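Local coordinates for small TOPRIM domain protein (Geobacillus stearothermophilus, PDB 2FCJ), which is of unknown function but consists largely of a Toprim domain, a fold that in relatives supports metal-dependent chemistry on nucleic acids, at residues K6-G12 with V27-N33; I36-E42 with Q69-F74; V53-A57 with E76-I82. One frame throughout, in Å; residues are numbered along the deposited sequence.

Three contacts lie within the Toprim domain. From the N terminus, contact 1 closes first: 27-33 returns beside 6-12 after helix 13-22. Contact 2 then opens at 36-42, on the next helix, and contact 3 opens at 53-57, on the next strand. Contact 2 closes at 69-74 and contact 3 at 76-82, so these two cross, while contact 1 stands in series before both. Contacts 1 and 3 belong to one parallel sheet, ordered 28-31, 6-10, 52-56, 78-80, and meet where strand 6-10 pairs with strand 52-56. Contact 2 joins two helices. F70 and F74 of its second segment pack on I9 of contact 1 and on L55 and V53 of contact 3.

Contact 1 (K6-G12 with V27-N33); sequences KVIIVEG and VVIVCTN
I8, V27 and V30 bury the most area in this contact of two parallel strands, 6-10 and 28-31. The strand axes approach to 4.7 Å at an angle of 20°. CA atoms pair in register from K6-V27 to G12-N33, 4.7 to 5.4 Å apart. I8 lies level with I29 and bonds to the residues flanking it: I8 N to V28 O (2.9 Å) and V30 N to I8 O (2.9 Å). V30 O in turn accepts from V10 N (2.9 Å). V28 N to K6 O (3.1 Å) and T32 N to V10 O (2.9 Å) extend the pattern at the two ends. This is the first beta-alpha-beta unit of the Toprim fold; helix 13-22 links the strands and packs against I29. G12 takes the N-cap position of that helix, and E11 before it fits the place of the glutamate conserved in Toprim domains. I8 (m, t) and V27 (t) meet CG1 to CG1 at 4.0 Å. On the face that carries V7, I9, V28 and V30, V30 (t) sits between two neighbours: its CB is 4.1 Å from I9 CG1, and its CG2 is 4.1 Å from V7 CG1.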
loop_
_atom_site.group_PDB
_atom_site.type_symbol
_atom_site.label_atom_id
_atom_site.label_comp_id
_atom_site.label_asym_id
_atom_site.label_seq_id
_atom_site.Cartn_x
_atom_site.Cartn_y
_atom_site.Cartn_z
ATOM N N LYS A 6 6.962 0.006 9.230
ATOM C CA LYS A 6 6.352 0.285 7.938
ATOM C C LYS A 6 5.030 -0.409 7.810
ATOM O O LYS A 6 4.886 -1.571 8.161
ATOM C CB LYS A 6 7.282 -0.158 6.829
ATOM C CG LYS A 6 8.584 0.608 6.834
ATOM C CD LYS A 6 9.464 0.173 5.681
ATOM C CE LYS A 6 10.891 0.643 5.884
ATOM N NZ LYS A 6 11.676 0.412 4.645
ATOM N N VAL A 7 4.105 0.287 7.149
ATOM C CA VAL A 7 2.760 -0.202 6.912
ATOM C C VAL A 7 2.344 0.170 5.487
ATOM O O VAL A 7 2.512 1.330 5.081
ATOM C CB VAL A 7 1.770 0.466 7.872
ATOM C CG1 VAL A 7 0.353 -0.052 7.620
ATOM C CG2 VAL A 7 2.182 0.223 9.327
ATOM N N ILE A 8 1.866 -0.805 4.712
ATOM C CA ILE A 8 1.258 -0.540 3.405
ATOM C C ILE A 8 -0.215 -0.888 3.486
ATOM O O ILE A 8 -0.576 -1.980 3.928
ATOM C CB ILE A 8 1.932 -1.363 2.285
ATOM C CG1 ILE A 8 3.392 -0.950 2.148
ATOM C CG2 ILE A 8 1.227 -1.167 0.920
ATOM C CD1 ILE A 8 4.199 -1.916 1.330
ATOM N N ILE A 9 -1.055 0.042 3.037
ATOM C CA ILE A 9 -2.491 -0.173 2.972
ATOM C C ILE A 9 -2.895 -0.327 1.524
ATOM O O ILE A 9 -2.454 0.431 0.662
ATOM C CB ILE A 9 -3.240 1.009 3.615
ATOM C CG1 ILE A 9 -2.770 1.196 5.066
ATOM C CG2 ILE A 9 -4.752 0.799 3.546
ATOM C CD1 ILE A 9 -3.249 2.473 5.727
ATOM N N VAL A 10 -3.656 -1.377 1.244
ATOM C CA VAL A 10 -4.203 -1.640 -0.089
ATOM C C VAL A 10 -5.689 -1.918 0.021
ATOM O O VAL A 10 -6.218 -2.156 1.117
ATOM C CB VAL A 10 -3.521 -2.863 -0.747
ATOM C CG1 VAL A 10 -2.022 -2.598 -0.967
ATOM C CG2 VAL A 10 -3.721 -4.120 0.092
ATOM N N GLU A 11 -6.358 -1.925 -1.129
ATOM C CA GLU A 11 -7.808 -2.068 -1.158
ATOM C C GLU A 11 -8.247 -3.527 -1.231
ATOM O O GLU A 11 -9.297 -3.897 -0.688
ATOM C CB GLU A 11 -8.408 -1.276 -2.326
ATOM C CG GLU A 11 -9.947 -1.293 -2.369
ATOM C CD GLU A 11 -10.528 -0.287 -3.359
ATOM O OE1 GLU A 11 -9.811 0.129 -4.300
ATOM O OE2 GLU A 11 -11.726 0.058 -3.220
ATOM N N GLY A 12 -7.440 -4.357 -1.881
ATOM C CA GLY A 12 -7.888 -5.681 -2.314
ATOM C C GLY A 12 -7.048 -6.824 -1.774
ATOM O O GLY A 12 -5.845 -6.687 -1.574
ATOM N N VAL A 27 6.525 -6.073 6.971
ATOM C CA VAL A 27 5.758 -4.851 6.786
ATOM C C VAL A 27 4.347 -5.243 7.119
ATOM O O VAL A 27 3.911 -6.326 6.748
ATOM C CB VAL A 27 5.825 -4.381 5.310
ATOM C CG1 VAL A 27 4.819 -3.257 5.050
ATOM C CG2 VAL A 27 7.236 -3.960 4.931
ATOM N N VAL A 28 3.647 -4.407 7.888
ATOM C CA VAL A 28 2.247 -4.669 8.115
ATOM C C VAL A 28 1.495 -4.263 6.860
ATOM O O VAL A 28 1.607 -3.119 6.416
ATOM C CB VAL A 28 1.694 -3.867 9.307
ATOM C CG1 VAL A 28 0.229 -4.208 9.556
ATOM C CG2 VAL A 28 2.532 -4.084 10.568
ATOM N N ILE A 29 0.705 -5.179 6.321
ATOM C CA ILE A 29 -0.118 -4.885 5.163
ATOM C C ILE A 29 -1.569 -4.943 5.559
ATOM O O ILE A 29 -2.055 -5.985 6.021
ATOM C CB ILE A 29 0.122 -5.858 4.002
ATOM C CG1 ILE A 29 1.607 -5.926 3.677
ATOM C CG2 ILE A 29 -0.658 -5.397 2.775
ATOM C CD1 ILE A 29 1.942 -6.985 2.647
ATOM N N VAL A 30 -2.233 -3.797 5.476
ATOM C CA VAL A 30 -3.627 -3.686 5.834
ATOM C C VAL A 30 -4.445 -3.659 4.556
ATOM O O VAL A 30 -4.145 -2.911 3.611
ATOM C CB VAL A 30 -3.882 -2.384 6.620
ATOM C CG1 VAL A 30 -5.374 -2.206 6.900
ATOM C CG2 VAL A 30 -3.049 -2.368 7.907
ATOM N N CYS A 31 -5.445 -4.518 4.484
ATOM C CA CYS A 31 -6.376 -4.514 3.378
ATOM C C CYS A 31 -7.716 -3.921 3.805
ATOM O O CYS A 31 -8.274 -4.315 4.831
ATOM C CB CYS A 31 -6.542 -5.939 2.862
ATOM S SG CYS A 31 -7.672 -6.110 1.475
ATOM N N THR A 32 -8.209 -2.933 3.076
ATOM C CA THR A 32 -9.478 -2.319 3.462
ATOM C C THR A 32 -10.663 -3.186 3.046
ATOM O O THR A 32 -11.787 -2.962 3.490
ATOM C CB THR A 32 -9.643 -0.918 2.854
ATOM O OG1 THR A 32 -9.683 -1.013 1.427
ATOM C CG2 THR A 32 -8.473 -0.023 3.263
ATOM N N ASN A 33 -10.416 -4.149 2.161
ATOM C CA ASN A 33 -11.460 -5.049 1.696
ATOM C C ASN A 33 -12.558 -4.287 0.992
ATOM O O ASN A 33 -13.744 -4.556 1.210
ATOM C CB ASN A 33 -12.042 -5.832 2.875
ATOM C CG ASN A 33 -11.099 -6.899 3.376
ATOM O OD1 ASN A 33 -10.470 -7.603 2.587
ATOM N ND2 ASN A 33 -10.990 -7.020 4.691
#

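Contact 2 (I36-E42 with Q69-F74); sequences ISDARLE and QFRRMF
This is a helix-helix contact at one edge of the Toprim domain, with an apolar centre and polar bonds alongside. The axes of segments 38-42 and 69-73, in helices 38-47 and 61-73, cross at -60° and approach to 10.5 Å. The closest CA pair is E42-M73, at 6.3 Å. L41 (t, p) fills the centre. Its CD2 lies 3.6 Å from M73 CB. Its CD1 sits over the face of the F70 ring, a CH-pi contact 3.9 Å from the centroid, and meets the edge of F74 at CD2 (3.7 Å). At the start of helix 38-47, S37 is the N-cap: its OG accepts from R40 N (3.0 Å). The extended Q69 (t, t) donates from NE2 to I36 O (2.8 Å) and to D38 OD1 (3.0 Å). D38 and R72 form a two-pronged salt bridge, OD2 to NH1 at 2.9 Å and OD1 to NH2 at 3.0 Å. F70 and F74 carry the contact inward, where both pack on I9 of strand 6-10 and on strand 52-56.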
loop_
_atom_site.group_PDB
_atom_site.type_symbol
_atom_site.label_atom_id
_atom_site.label_comp_id
_atom_site.label_asym_id
_atom_site.label_seq_id
_atom_site.Cartn_x
_atom_site.Cartn_y
_atom_site.Cartn_z
ATOM N N ILE A 36 -13.886 1.529 3.237
ATOM C CA ILE A 36 -13.658 1.537 4.677
ATOM C C ILE A 36 -14.333 2.786 5.228
ATOM O O ILE A 36 -14.295 3.846 4.604
ATOM C CB ILE A 36 -12.140 1.564 5.008
ATOM C CG1 ILE A 36 -11.903 1.699 6.516
ATOM C CG2 ILE A 36 -11.441 2.697 4.257
ATOM C CD1 ILE A 36 -10.486 1.322 6.965
ATOM N N SER A 37 -15.034 2.643 6.345
ATOM C CA SER A 37 -15.722 3.787 6.910
ATOM C C SER A 37 -14.733 4.817 7.416
ATOM O O SER A 37 -13.603 4.495 7.830
ATOM C CB SER A 37 -16.607 3.361 8.071
ATOM O OG SER A 37 -15.804 2.888 9.137
ATOM N N ASP A 38 -15.186 6.058 7.453
ATOM C CA ASP A 38 -14.393 7.109 8.058
ATOM C C ASP A 38 -13.951 6.705 9.464
ATOM O O ASP A 38 -12.819 6.966 9.863
ATOM C CB ASP A 38 -15.182 8.412 8.135
ATOM C CG ASP A 38 -15.334 9.106 6.789
ATOM O OD1 ASP A 38 -14.748 8.680 5.768
ATOM O OD2 ASP A 38 -15.991 10.169 6.792
ATOM N N ALA A 39 -14.866 6.168 10.262
ATOM C CA ALA A 39 -14.547 5.851 11.652
ATOM C C ALA A 39 -13.458 4.781 11.765
ATOM O O ALA A 39 -12.560 4.880 12.603
ATOM C CB ALA A 39 -15.802 5.411 12.400
ATOM N N ARG A 40 -13.525 3.755 10.926
ATOM C CA ARG A 40 -12.466 2.744 10.923
ATOM C C ARG A 40 -11.124 3.325 10.464
ATOM O O ARG A 40 -10.071 3.021 11.017
ATOM C CB ARG A 40 -12.860 1.534 10.063
ATOM C CG ARG A 40 -14.014 0.699 10.615
ATOM C CD ARG A 40 -14.282 -0.515 9.731
ATOM N NE ARG A 40 -13.093 -1.352 9.590
ATOM C CZ ARG A 40 -12.915 -2.512 10.216
ATOM N NH1 ARG A 40 -11.791 -3.195 10.043
ATOM N NH2 ARG A 40 -13.863 -2.990 11.013
ATOM N N LEU A 41 -11.172 4.235 9.501
ATOM C CA LEU A 41 -9.962 4.916 9.054
ATOM C C LEU A 41 -9.363 5.799 10.140
ATOM O O LEU A 41 -8.157 5.817 10.322
ATOM C CB LEU A 41 -10.268 5.733 7.804
ATOM C CG LEU A 41 -9.053 6.222 7.032
ATOM C CD1 LEU A 41 -8.050 5.085 6.844
ATOM C CD2 LEU A 41 -9.473 6.790 5.697
ATOM N N GLU A 42 -10.202 6.545 10.852
ATOM C CA GLU A 42 -9.722 7.353 11.965
ATOM C C GLU A 42 -9.070 6.475 13.025
ATOM O O GLU A 42 -8.017 6.823 13.562
ATOM C CB GLU A 42 -10.865 8.164 12.591
ATOM C CG GLU A 42 -10.475 8.994 13.812
ATOM C CD GLU A 42 -11.638 9.782 14.381
ATOM O OE1 GLU A 42 -12.787 9.535 13.963
ATOM O OE2 GLU A 42 -11.400 10.644 15.252
ATOM N N GLN A 69 -10.459 9.865 0.229
ATOM C CA GLN A 69 -10.834 9.638 1.620
ATOM C C GLN A 69 -9.608 9.761 2.520
ATOM O O GLN A 69 -9.667 10.360 3.603
ATOM C CB GLN A 69 -11.466 8.264 1.776
ATOM C CG GLN A 69 -12.038 8.053 3.146
ATOM C CD GLN A 69 -12.532 6.656 3.346
ATOM O OE1 GLN A 69 -12.144 5.731 2.621
ATOM N NE2 GLN A 69 -13.384 6.478 4.350
ATOM N N PHE A 70 -8.504 9.163 2.091
ATOM C CA PHE A 70 -7.279 9.226 2.874
ATOM C C PHE A 70 -6.743 10.646 3.011
ATOM O O PHE A 70 -6.198 11.004 4.048
ATOM C CB PHE A 70 -6.198 8.293 2.312
ATOM C CG PHE A 70 -6.260 6.886 2.864
ATOM C CD1 PHE A 70 -7.336 6.059 2.596
ATOM C CD2 PHE A 70 -5.262 6.399 3.691
ATOM C CE1 PHE A 70 -7.395 4.756 3.116
ATOM C CE2 PHE A 70 -5.320 5.103 4.203
ATOM C CZ PHE A 70 -6.389 4.294 3.913
ATOM N N ARG A 71 -6.822 11.438 1.947
ATOM C CA ARG A 71 -6.310 12.801 2.025
ATOM C C ARG A 71 -7.069 13.611 3.077
ATOM O O ARG A 71 -6.491 14.469 3.755
ATOM C CB ARG A 71 -6.357 13.471 0.653
ATOM C CG ARG A 71 -5.300 12.963 -0.311
ATOM C CD ARG A 71 -5.084 13.952 -1.436
ATOM N NE ARG A 71 -6.327 14.162 -2.168
ATOM C CZ ARG A 71 -6.709 13.429 -3.207
ATOM N NH1 ARG A 71 -5.917 12.468 -3.659
ATOM N NH2 ARG A 71 -7.855 13.697 -3.826
ATOM N N ARG A 72 -8.339 13.240 3.276
ATOM C CA ARG A 72 -9.222 13.906 4.237
ATOM C C ARG A 72 -9.065 13.331 5.654
ATOM O O ARG A 72 -8.987 14.081 6.627
ATOM C CB ARG A 72 -10.674 13.810 3.752
ATOM C CG ARG A 72 -11.728 14.356 4.719
ATOM C CD ARG A 72 -13.135 14.359 4.098
ATOM N NE ARG A 72 -13.532 13.043 3.597
ATOM C CZ ARG A 72 -14.086 12.084 4.341
ATOM N NH1 ARG A 72 -14.336 12.306 5.624
ATOM N NH2 ARG A 72 -14.404 10.910 3.801
ATOM N N MET A 73 -9.029 12.004 5.765
ATOM C CA MET A 73 -9.070 11.326 7.082
ATOM C C MET A 73 -7.689 10.932 7.644
ATOM O O MET A 73 -7.541 10.706 8.848
ATOM C CB MET A 73 -9.956 10.072 7.004
ATOM C CG MET A 73 -11.422 10.329 6.675
ATOM S SD MET A 73 -12.285 11.213 7.989
ATOM C CE MET A 73 -11.955 10.168 9.419
ATOM N N PHE A 74 -6.725 10.722 6.754
ATOM C CA PHE A 74 -5.462 10.095 7.156
ATOM C C PHE A 74 -4.349 10.730 6.340
ATOM O O PHE A 74 -3.684 10.062 5.563
ATOM C CB PHE A 74 -5.557 8.598 6.879
ATOM C CG PHE A 74 -4.514 7.746 7.596
ATOM C CD1 PHE A 74 -3.444 8.310 8.295
ATOM C CD2 PHE A 74 -4.599 6.362 7.531
ATOM C CE1 PHE A 74 -2.486 7.483 8.930
ATOM C CE2 PHE A 74 -3.652 5.558 8.142
ATOM C CZ PHE A 74 -2.610 6.120 8.852
HETATM O O HOH W 1 -13.587 3.914 1.374
#

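Contact 3 (V53-A57 with E76-I82); sequences VYLLA and EAEHLYI
Strands 52-56 and 78-80 run parallel as the two strands of a beta-alpha-beta unit of the Toprim fold, linked by helix 61-73; 78-80 is the edge strand within this chain. The axes of segments 53-56 and 78-80 approach to 4.5 Å and are twisted by 36°. Y54 stands level with E78 (CA-CA 4.5 Å) and L55 with H79 (4.9 Å). Three backbone hydrogen bonds fix this register: E78 N to V53 O (2.9 Å), L55 N to E78 O (2.8 Å) and L80 N to L55 O (2.8 Å). Y54 OH is hydrogen-bonded to D52. Apolar packing follows on both faces. On one, Y54 (m) puts CD1 3.8 Å from L80 CD1, and L56 (t, p) places its CD1 4.1 Å from L80 CB. L56 CD1 also reaches CG2 of I82, a loop residue past the strand, at 4.2 Å. L97 and L101 of helix 94-103 cover L56 and L80. The other face carries L55 and H79, under helix 61-73, where L55 (t, p) meets F70. There L55 CD2 lies over the imidazole of H79 (m), a CH-pi contact 4.2 Å from the ring centroid. Waters lie between the two segments near both ends of the pairing. One water accepts from V53 N (3.0 Å) and lies 3.1 Å from E76 O. Another donates to A57 O at 2.8 Å and accepts a weak bond from I82 N at 3.2 Å.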
loop_
_atom_site.group_PDB
_atom_site.type_symbol
_atom_site.label_atom_id
_atom_site.label_comp_id
_atom_site.label_asym_id
_atom_site.label_seq_id
_atom_site.Cartn_x
_atom_site.Cartn_y
_atom_site.Cartn_z
ATOM N N VAL A 53 3.653 5.045 7.080
ATOM C CA VAL A 53 2.462 4.464 6.461
ATOM C C VAL A 53 2.361 4.913 5.006
ATOM O O VAL A 53 2.599 6.085 4.687
ATOM C CB VAL A 53 1.190 4.903 7.210
ATOM C CG1 VAL A 53 -0.044 4.267 6.600
ATOM C CG2 VAL A 53 1.281 4.558 8.685
ATOM N N TYR A 54 1.960 3.972 4.148
ATOM C CA TYR A 54 1.850 4.174 2.709
ATOM C C TYR A 54 0.506 3.641 2.264
ATOM O O TYR A 54 0.030 2.628 2.791
ATOM C CB TYR A 54 2.944 3.410 1.970
ATOM C CG TYR A 54 4.345 3.810 2.381
ATOM C CD1 TYR A 54 5.066 4.729 1.646
ATOM C CD2 TYR A 54 4.918 3.309 3.537
ATOM C CE1 TYR A 54 6.352 5.101 2.032
ATOM C CE2 TYR A 54 6.201 3.672 3.918
ATOM C CZ TYR A 54 6.895 4.569 3.164
ATOM O OH TYR A 54 8.173 4.917 3.552
ATOM N N LEU A 55 -0.084 4.299 1.280
ATOM C CA LEU A 55 -1.287 3.823 0.608
ATOM C C LEU A 55 -0.974 3.532 -0.858
ATOM O O LEU A 55 -0.524 4.422 -1.595
ATOM C CB LEU A 55 -2.389 4.886 0.685
ATOM C CG LEU A 55 -3.648 4.549 -0.100
ATOM C CD1 LEU A 55 -4.416 3.386 0.494
ATOM C CD2 LEU A 55 -4.530 5.779 -0.198
ATOM N N LEU A 56 -1.241 2.298 -1.276
ATOM C CA LEU A 56 -1.050 1.853 -2.657
ATOM C C LEU A 56 -2.388 1.432 -3.261
ATOM O O LEU A 56 -2.900 0.365 -2.930
ATOM C CB LEU A 56 -0.058 0.683 -2.706
ATOM C CG LEU A 56 0.184 0.047 -4.086
ATOM C CD1 LEU A 56 0.799 1.045 -5.065
ATOM C CD2 LEU A 56 1.023 -1.219 -3.974
ATOM N N ALA A 57 -2.968 2.294 -4.096
ATOM C CA ALA A 57 -4.303 2.076 -4.624
ATOM C C ALA A 57 -4.222 1.980 -6.134
ATOM O O ALA A 57 -3.290 2.504 -6.749
ATOM C CB ALA A 57 -5.223 3.230 -4.237
ATOM N N GLU A 76 -1.504 11.566 6.982
ATOM C CA GLU A 76 -0.162 11.119 7.355
ATOM C C GLU A 76 0.331 10.067 6.394
ATOM O O GLU A 76 1.543 9.858 6.279
ATOM C CB GLU A 76 -0.175 10.527 8.774
ATOM C CG GLU A 76 -0.439 11.527 9.866
ATOM C CD GLU A 76 -1.880 11.538 10.327
ATOM O OE1 GLU A 76 -2.802 11.316 9.508
ATOM O OE2 GLU A 76 -2.108 11.792 11.520
ATOM N N ALA A 77 -0.603 9.360 5.762
ATOM C CA ALA A 77 -0.256 8.259 4.884
ATOM C C ALA A 77 0.307 8.782 3.578
ATOM O O ALA A 77 -0.298 9.646 2.923
ATOM C CB ALA A 77 -1.475 7.393 4.620
ATOM N N GLU A 78 1.466 8.263 3.189
ATOM C CA GLU A 78 2.097 8.649 1.933
ATOM C C GLU A 78 1.535 7.848 0.767
ATOM O O GLU A 78 1.440 6.616 0.834
ATOM C CB GLU A 78 3.597 8.385 2.042
ATOM C CG GLU A 78 4.415 8.777 0.837
ATOM C CD GLU A 78 5.893 8.552 1.070
ATOM O OE1 GLU A 78 6.280 8.371 2.241
ATOM O OE2 GLU A 78 6.657 8.564 0.083
ATOM N N HIS A 79 1.213 8.521 -0.326
ATOM C CA HIS A 79 0.617 7.843 -1.463
ATOM C C HIS A 79 1.654 7.283 -2.428
ATOM O O HIS A 79 2.557 8.006 -2.856
ATOM C CB HIS A 79 -0.341 8.783 -2.194
ATOM C CG HIS A 79 -1.539 9.158 -1.381
ATOM N ND1 HIS A 79 -2.829 9.031 -1.844
ATOM C CD2 HIS A 79 -1.639 9.601 -0.106
ATOM C CE1 HIS A 79 -3.671 9.435 -0.908
ATOM N NE2 HIS A 79 -2.976 9.730 0.176
ATOM N N LEU A 80 1.551 5.991 -2.716
ATOM C CA LEU A 80 2.384 5.331 -3.716
ATOM C C LEU A 80 1.543 5.025 -4.930
ATOM O O LEU A 80 0.341 4.791 -4.821
ATOM C CB LEU A 80 2.923 4.019 -3.159
ATOM C CG LEU A 80 3.844 4.168 -1.952
ATOM C CD1 LEU A 80 4.356 2.807 -1.529
ATOM C CD2 LEU A 80 4.994 5.096 -2.303
ATOM N N TYR A 81 2.169 5.065 -6.099
ATOM C CA TYR A 81 1.438 4.996 -7.349
ATOM C C TYR A 81 2.132 3.981 -8.231
ATOM O O TYR A 81 3.357 3.999 -8.359
ATOM C CB TYR A 81 1.448 6.359 -8.050
ATOM C CG TYR A 81 0.820 7.481 -7.256
ATOM C CD1 TYR A 81 -0.541 7.745 -7.346
ATOM C CD2 TYR A 81 1.592 8.294 -6.436
ATOM C CE1 TYR A 81 -1.113 8.780 -6.633
ATOM C CE2 TYR A 81 1.016 9.291 -5.679
ATOM C CZ TYR A 81 -0.326 9.535 -5.786
ATOM O OH TYR A 81 -0.877 10.579 -5.073
ATOM N N ILE A 82 1.372 3.054 -8.781
ATOM C CA ILE A 82 1.818 2.373 -9.972
ATOM C C ILE A 82 1.643 3.254 -11.202
ATOM O O ILE A 82 0.954 4.281 -11.168
ATOM C CB ILE A 82 1.124 1.023 -10.175
ATOM C CG1 ILE A 82 -0.388 1.199 -10.250
ATOM C CG2 ILE A 82 1.499 0.044 -9.058
ATOM C CD1 ILE A 82 -1.053 0.106 -11.033
HETATM O O HOH W 2 3.067 7.829 7.999
HETATM O O HOH W 3 -1.581 4.037 -8.273
#